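STU0660 (Streptococcus thermophilus, PDB 3ZTH) is a large Csn2 protein involved in CRISPR-mediated bacterial immunity that binds magnesium and probably DNA. Local coordinates at residues 1-5 against 14-18; 35-39 against 77-81; 188-193 against 228-234. All coordinates share one frame; numbering follows the deposited sequence.

Contact 1 of 3, residues 1-5 against 14-18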
# COMPACT_ATOMS: atom_id res chain seq x y z
N MSE A 1 37.92 11.54 -22.21
CA MSE A 1 36.90 11.46 -23.29
C MSE A 1 36.02 12.70 -23.31
O MSE A 1 36.34 13.71 -22.69
CB MSE A 1 36.03 10.23 -23.11
CG MSE A 1 35.14 10.28 -21.89
SE MSE A 1 34.00 8.73 -21.83
CE MSE A 1 32.75 9.22 -23.24
N LYS A 2 34.90 12.61 -24.02
CA LYS A 2 33.98 13.73 -24.12
C LYS A 2 32.52 13.34 -23.98
O LYS A 2 32.12 12.25 -24.39
CB LYS A 2 34.17 14.45 -25.45
CG LYS A 2 35.45 15.26 -25.55
CD LYS A 2 35.58 15.89 -26.93
CE LYS A 2 36.87 16.68 -27.06
NZ LYS A 2 36.88 17.83 -26.11
N PHE A 3 31.74 14.23 -23.36
CA PHE A 3 30.32 14.03 -23.20
C PHE A 3 29.69 15.17 -23.99
O PHE A 3 30.07 16.33 -23.81
CB PHE A 3 29.85 14.17 -21.74
CG PHE A 3 30.18 12.99 -20.85
CD1 PHE A 3 30.59 11.77 -21.39
CD2 PHE A 3 30.07 13.11 -19.47
CE1 PHE A 3 30.88 10.68 -20.55
CE2 PHE A 3 30.36 12.03 -18.63
CZ PHE A 3 30.76 10.82 -19.17
N PHE A 4 28.76 14.86 -24.88
CA PHE A 4 28.07 15.90 -25.62
C PHE A 4 26.64 15.80 -25.10
O PHE A 4 25.85 14.99 -25.57
CB PHE A 4 28.18 15.64 -27.12
CG PHE A 4 29.51 16.07 -27.70
CD1 PHE A 4 29.78 17.42 -27.92
CD2 PHE A 4 30.50 15.13 -27.97
CE1 PHE A 4 31.03 17.83 -28.40
CE2 PHE A 4 31.75 15.53 -28.45
CZ PHE A 4 32.02 16.88 -28.66
N VAL A 5 26.35 16.62 -24.10
CA VAL A 5 25.06 16.61 -23.44
C VAL A 5 23.98 17.34 -24.19
O VAL A 5 24.15 18.50 -24.60
CB VAL A 5 25.17 17.22 -22.02
CG1 VAL A 5 23.85 17.05 -21.27
CG2 VAL A 5 26.31 16.55 -21.26
N GLU A 14 29.33 20.62 -24.61
CA GLU A 14 30.55 19.82 -24.70
C GLU A 14 31.30 19.79 -23.37
O GLU A 14 31.51 20.82 -22.74
CB GLU A 14 31.49 20.38 -25.78
CG GLU A 14 32.66 19.46 -26.12
CD GLU A 14 33.48 19.97 -27.28
OE1 GLU A 14 32.89 20.59 -28.19
OE2 GLU A 14 34.72 19.75 -27.29
N LEU A 15 31.69 18.60 -22.96
CA LEU A 15 32.41 18.41 -21.71
C LEU A 15 33.62 17.50 -21.92
O LEU A 15 33.50 16.36 -22.39
CB LEU A 15 31.47 17.76 -20.70
CG LEU A 15 30.79 18.54 -19.56
CD1 LEU A 15 30.53 19.98 -19.93
CD2 LEU A 15 29.49 17.81 -19.23
N ASN A 16 34.80 18.00 -21.59
CA ASN A 16 35.99 17.19 -21.74
C ASN A 16 36.15 16.48 -20.38
O ASN A 16 36.49 17.11 -19.38
CB ASN A 16 37.17 18.09 -22.07
CG ASN A 16 38.30 17.36 -22.76
OD1 ASN A 16 38.08 16.36 -23.45
ND2 ASN A 16 39.51 17.87 -22.60
N ILE A 17 35.87 15.18 -20.36
CA ILE A 17 35.92 14.36 -19.14
C ILE A 17 37.25 13.64 -18.88
O ILE A 17 37.83 13.02 -19.78
CB ILE A 17 34.81 13.28 -19.17
CG1 ILE A 17 33.46 13.92 -19.51
CG2 ILE A 17 34.76 12.55 -17.84
CD1 ILE A 17 32.99 14.99 -18.54
N GLY A 18 37.72 13.71 -17.63
CA GLY A 18 38.97 13.06 -17.25
C GLY A 18 38.87 12.52 -15.83
O GLY A 18 37.88 12.78 -15.15
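Ile17 rides over the ring of Phe3: its CG1 methylene lies over one ring face, 3.6 Å from the centroid and 18° off the ring normal, while CD1 leans toward the CD2 side of the same ring. This CH-pi contact is the main knob of an antiparallel hairpin in which strand 2-5 returns as strand 14-16, the local axes 4.7 Å apart at 162°. Met1, a selenomethionine, runs beside Ile17 with its CG near Ile17 CB. Phe3 and Leu15 form a hydrogen-bonded pair, their CB atoms touching, and the Leu15 CD2 methyl reaches Val5 CG2. On the other face of the sheet, Glu14 lies alongside Phe4, the two side chains pointing the same way and the carboxylate turned 54° from the ring. With CG of Lys2 beside its own backbone N and a late bend at chi4, NZ turns back across the strand gap to the anti lone pair of Glu14 OE2 at 3.1 Å, a salt bridge. A weak bond of 3.3 Å joins Lys2 NZ to Asn16 OD1, while the amide nitrogen of Asn16 bonds to the Arg252 carbonyl. Backbone bonds pair Phe3 with Leu15 and Met1 with Ile17. The chemistry is two-sided: Phe3, Val5 and Leu15 turn an apolar surface to helix 28-43, while Ile17 packs on Phe3 and Thr233; Lys2, Glu14 and Asn16 tie the other face through charge and amide groups.

Contact 2 of 3, residues 35-39 against 77-81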
# COMPACT_ATOMS: atom_id res chain seq x y z
N TRP A 35 24.17 19.46 -14.70
CA TRP A 35 24.15 18.56 -13.55
C TRP A 35 22.86 17.73 -13.51
O TRP A 35 22.88 16.53 -13.25
CB TRP A 35 24.27 19.33 -12.22
CG TRP A 35 24.02 18.43 -11.05
CD1 TRP A 35 24.87 17.48 -10.56
CD2 TRP A 35 22.80 18.28 -10.32
NE1 TRP A 35 24.25 16.74 -9.59
CE2 TRP A 35 22.97 17.21 -9.42
CE3 TRP A 35 21.56 18.95 -10.35
CZ2 TRP A 35 21.96 16.78 -8.54
CZ3 TRP A 35 20.55 18.52 -9.48
CH2 TRP A 35 20.76 17.44 -8.59
N GLN A 36 21.73 18.39 -13.77
CA GLN A 36 20.43 17.71 -13.73
C GLN A 36 20.34 16.58 -14.75
O GLN A 36 19.82 15.51 -14.46
CB GLN A 36 19.31 18.73 -13.98
CG GLN A 36 17.89 18.19 -13.80
CD GLN A 36 17.59 17.79 -12.37
OE1 GLN A 36 17.77 16.62 -11.99
NE2 GLN A 36 17.14 18.75 -11.55
N ILE A 37 20.85 16.82 -15.95
CA ILE A 37 20.83 15.82 -17.00
C ILE A 37 21.77 14.67 -16.62
O ILE A 37 21.40 13.50 -16.71
CB ILE A 37 21.32 16.40 -18.34
CG1 ILE A 37 20.33 17.44 -18.86
CG2 ILE A 37 21.49 15.28 -19.34
CD1 ILE A 37 18.99 16.85 -19.33
N LEU A 38 22.98 15.02 -16.22
CA LEU A 38 23.97 14.02 -15.83
C LEU A 38 23.43 13.04 -14.79
O LEU A 38 23.52 11.82 -14.95
CB LEU A 38 25.22 14.70 -15.29
CG LEU A 38 26.21 15.20 -16.34
CD1 LEU A 38 27.25 16.08 -15.70
CD2 LEU A 38 26.86 14.00 -16.99
N SER A 39 22.87 13.57 -13.72
CA SER A 39 22.36 12.72 -12.66
C SER A 39 21.16 11.89 -13.12
O SER A 39 21.01 10.75 -12.71
CB SER A 39 21.99 13.57 -11.44
OG SER A 39 20.91 14.44 -11.74
N TYR A 77 27.05 5.14 -11.01
CA TYR A 77 26.91 6.55 -10.67
C TYR A 77 26.55 6.89 -9.22
O TYR A 77 25.61 6.34 -8.66
CB TYR A 77 25.84 7.16 -11.59
CG TYR A 77 25.68 8.65 -11.47
CD1 TYR A 77 26.57 9.51 -12.10
CD2 TYR A 77 24.63 9.20 -10.73
CE1 TYR A 77 26.42 10.89 -12.01
CE2 TYR A 77 24.48 10.58 -10.62
CZ TYR A 77 25.37 11.42 -11.27
OH TYR A 77 25.23 12.79 -11.17
N ILE A 78 27.31 7.79 -8.62
CA ILE A 78 27.01 8.22 -7.26
C ILE A 78 26.95 9.73 -7.20
O ILE A 78 27.96 10.41 -7.43
CB ILE A 78 28.05 7.78 -6.24
CG1 ILE A 78 28.05 6.26 -6.10
CG2 ILE A 78 27.75 8.46 -4.91
CD1 ILE A 78 28.99 5.75 -5.00
N ASP A 79 25.78 10.26 -6.89
CA ASP A 79 25.61 11.70 -6.82
C ASP A 79 25.68 12.22 -5.40
O ASP A 79 24.93 11.79 -4.53
CB ASP A 79 24.26 12.11 -7.42
CG ASP A 79 24.20 13.60 -7.71
OD1 ASP A 79 23.84 14.37 -6.79
OD2 ASP A 79 24.54 14.01 -8.84
N ILE A 80 26.60 13.14 -5.16
CA ILE A 80 26.75 13.74 -3.85
C ILE A 80 26.59 15.25 -3.96
O ILE A 80 27.53 15.98 -4.28
CB ILE A 80 28.10 13.39 -3.22
CG1 ILE A 80 28.11 11.90 -2.85
CG2 ILE A 80 28.35 14.22 -1.98
CD1 ILE A 80 29.39 11.45 -2.17
N SER A 81 25.37 15.72 -3.71
CA SER A 81 25.06 17.14 -3.77
C SER A 81 24.73 17.70 -2.40
O SER A 81 24.35 18.85 -2.27
CB SER A 81 23.90 17.40 -4.73
OG SER A 81 24.32 17.18 -6.08
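The Trp35 indole presents its N-H side to Asp79: NE1 donates to Asp79 OD2 at 2.8 Å, with an N-H...O angle of 142° and the oxygen tilted 23° from the ring plane. The other carboxylate oxygen, OD1, lies in the ring plane at the CZ2 edge, 3.5 Å from that carbon. Over one indole face, near the rim, sits Ser39 OG of the next helical turn. The Tyr77 ring has Leu38 O over one face, and its hydroxyl oxygen packs 3.3 Å from Ser39 CB. Asp79 is gripped from three directions. OD2 accepts Trp35 NE1 on its syn lone pair and the Tyr77 hydroxyl, at 2.7 Å from OH, on its anti lone pair. OD1 takes the Ser81 hydroxyl at 2.9 Å from OG, on the syn side and slightly out of the carboxylate plane. These bonds fix the carboxylate's rotation and would probably stabilise its negative charge. With CG anti to the nitrogen of its own residue (chi1 170°), the Trp35 ring extends from the helix to the strand. Helix 28-43 thus packs across strand 76-80, an outermost strand of the mixed sheet within this chain. Next to it runs the parallel strand 199-204, whose Val202 touches both Trp35 and Tyr77 and whose Lys204 forms a cation-pi contact with the indole; Gln36 and Ile37 pack on Trp174 of a second subunit.

Contact 3 of 3, residues 188-193 against 228-234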
# COMPACT_ATOMS: atom_id res chain seq x y z
N LEU A 188 34.82 4.05 -0.18
CA LEU A 188 34.91 3.93 -1.62
C LEU A 188 36.22 3.23 -1.99
O LEU A 188 36.26 2.41 -2.91
CB LEU A 188 34.85 5.31 -2.27
CG LEU A 188 35.03 5.37 -3.79
CD1 LEU A 188 33.87 4.68 -4.49
CD2 LEU A 188 35.14 6.82 -4.23
N ASP A 189 37.28 3.54 -1.25
CA ASP A 189 38.59 2.94 -1.50
C ASP A 189 38.52 1.42 -1.38
O ASP A 189 38.83 0.69 -2.31
CB ASP A 189 39.63 3.49 -0.51
CG ASP A 189 41.07 3.15 -0.91
OD1 ASP A 189 41.27 2.22 -1.72
OD2 ASP A 189 42.00 3.81 -0.40
N HIS A 190 38.09 0.95 -0.21
CA HIS A 190 37.98 -0.47 0.08
C HIS A 190 37.08 -1.18 -0.90
O HIS A 190 37.32 -2.35 -1.22
CB HIS A 190 37.48 -0.68 1.52
CG HIS A 190 38.37 -0.08 2.56
ND1 HIS A 190 38.05 -0.09 3.91
CD2 HIS A 190 39.55 0.57 2.46
CE1 HIS A 190 39.00 0.53 4.59
NE2 HIS A 190 39.92 0.95 3.73
N LEU A 191 36.05 -0.51 -1.40
CA LEU A 191 35.18 -1.15 -2.37
C LEU A 191 35.88 -1.29 -3.72
O LEU A 191 35.94 -2.37 -4.28
CB LEU A 191 33.88 -0.35 -2.56
CG LEU A 191 32.96 -1.01 -3.60
CD1 LEU A 191 32.37 -2.28 -2.99
CD2 LEU A 191 31.84 -0.09 -4.02
N LEU A 192 36.43 -0.19 -4.23
CA LEU A 192 37.12 -0.20 -5.52
C LEU A 192 38.26 -1.20 -5.59
O LEU A 192 38.61 -1.65 -6.68
CB LEU A 192 37.66 1.19 -5.86
CG LEU A 192 36.62 2.27 -6.16
CD1 LEU A 192 37.30 3.59 -6.46
CD2 LEU A 192 35.77 1.84 -7.34
N SER A 193 38.83 -1.55 -4.44
CA SER A 193 39.95 -2.48 -4.41
C SER A 193 39.51 -3.89 -4.75
O SER A 193 40.32 -4.80 -4.85
CB SER A 193 40.61 -2.48 -3.02
OG SER A 193 39.74 -3.03 -2.04
N LYS A 228 45.08 5.51 -8.40
CA LYS A 228 45.11 4.13 -7.94
C LYS A 228 44.10 3.25 -8.64
O LYS A 228 44.35 2.07 -8.87
CB LYS A 228 44.86 4.10 -6.43
CG LYS A 228 44.73 2.73 -5.84
CD LYS A 228 44.60 2.82 -4.34
CE LYS A 228 44.47 1.44 -3.70
NZ LYS A 228 44.24 1.56 -2.23
N TYR A 229 42.96 3.84 -9.00
CA TYR A 229 41.90 3.11 -9.67
C TYR A 229 41.59 3.74 -11.02
O TYR A 229 40.83 4.70 -11.11
CB TYR A 229 40.65 3.09 -8.81
CG TYR A 229 40.84 2.42 -7.47
CD1 TYR A 229 40.99 1.03 -7.38
CD2 TYR A 229 40.89 3.17 -6.30
CE1 TYR A 229 41.18 0.41 -6.15
CE2 TYR A 229 41.08 2.56 -5.06
CZ TYR A 229 41.22 1.18 -4.99
OH TYR A 229 41.41 0.58 -3.77
N PRO A 230 42.16 3.19 -12.09
CA PRO A 230 41.94 3.70 -13.45
C PRO A 230 40.45 3.82 -13.77
O PRO A 230 40.03 4.67 -14.55
CB PRO A 230 42.61 2.64 -14.33
CG PRO A 230 43.72 2.14 -13.45
CD PRO A 230 43.05 2.01 -12.11
N ASN A 231 39.66 2.97 -13.13
CA ASN A 231 38.23 2.91 -13.36
C ASN A 231 37.40 3.97 -12.63
O ASN A 231 36.18 3.96 -12.71
CB ASN A 231 37.73 1.51 -12.99
CG ASN A 231 38.12 1.10 -11.58
OD1 ASN A 231 39.24 1.35 -11.14
ND2 ASN A 231 37.21 0.44 -10.87
N LEU A 232 38.07 4.89 -11.95
CA LEU A 232 37.36 5.92 -11.20
C LEU A 232 37.36 7.29 -11.86
O LEU A 232 38.39 7.77 -12.33
CB LEU A 232 37.97 6.05 -9.80
CG LEU A 232 37.36 7.08 -8.85
CD1 LEU A 232 35.87 6.81 -8.70
CD2 LEU A 232 38.06 6.99 -7.50
N THR A 233 36.20 7.93 -11.88
CA THR A 233 36.06 9.26 -12.46
C THR A 233 35.28 10.21 -11.55
O THR A 233 34.21 9.86 -11.03
CB THR A 233 35.35 9.22 -13.83
OG1 THR A 233 36.17 8.51 -14.77
CG2 THR A 233 35.13 10.63 -14.36
N PHE A 234 35.83 11.40 -11.37
CA PHE A 234 35.22 12.43 -10.54
C PHE A 234 34.81 13.65 -11.39
O PHE A 234 35.55 14.08 -12.27
CB PHE A 234 36.21 12.89 -9.47
CG PHE A 234 36.25 12.03 -8.24
CD1 PHE A 234 35.28 12.17 -7.25
CD2 PHE A 234 37.27 11.11 -8.04
CE1 PHE A 234 35.34 11.41 -6.08
CE2 PHE A 234 37.35 10.34 -6.88
CZ PHE A 234 36.38 10.49 -5.90
O HOH W 1 45.03 3.92 -0.49
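Helix 188-192 and strand 232-234 run roughly antiparallel, their local axes 12.2 Å apart at 148°, with a type I turn from Tyr229 to Leu232 leading into the strand. The Tyr229 ring fills the gap. Leu192 CB sits over the centre of one face, 3.5 Å from the centroid and only 5° off the ring normal, a CH-pi contact; Lys228 CG covers the opposite face near the rim. Asp189 OD1 meets the ring at its hydroxyl edge, where Tyr229 OH donates to it at 2.6 Å nearly along the C-O direction, the carboxylate standing at 85° to the ring. That same oxygen takes a second bond on its syn lone pair from Lys228 NZ at 3.1 Å, a salt bridge for which the lysine reaches out extended. A water bridges Asp189 OD2 and Lys228 NZ, 3.0 Å from each, so both carboxylate oxygens are engaged. The tyrosine hydroxyl and the lysine ammonium, both donating to OD1, would probably keep Asp189 ionised. Deeper in, the branched ends of the leucines interlock: Leu192 CD1 meets Leu232 CD2 at 3.6 Å, and Leu188 CD2 meets Phe234 CZ. Asn231 lies beside Leu192, its amide nitrogen bonded to the Glu197 carbonyl. From helix 212-228, Leu225 touches both Asp189 and Leu232. Such packing of a helix end onto a central parallel strand through an apolar layer is typical of the alpha/beta architecture of P-loop NTPase relatives, the clan of this Csn2 subfamily; here helices 177-192 and 212-228 lie together against strands 199-204 and 232-237.

How the contacts relate
The contacts follow one another along the chain, each closing before the next opens. Contact 1 belongs to a small antiparallel sheet, whereas contacts 2 and 3 reach the mixed sheet, at strand 76-80 and strand 232-237, with strand 199-204 between them. Centres of contacts 1 and 2 are about 15 Å apart, and they touch where Val5 and Phe3 meet Ile37 and Leu38 of helix 28-43. Contact 1 also meets contact 3, with centres about 20 Å apart, through Ile17 and Gly18 against Thr233. Contacts 2 and 3, centres about 18 Å apart, do not touch. Together they join the N-terminal hairpin, helix 28-43 and the mixed sheet into one continuous body, away from the magnesium sites.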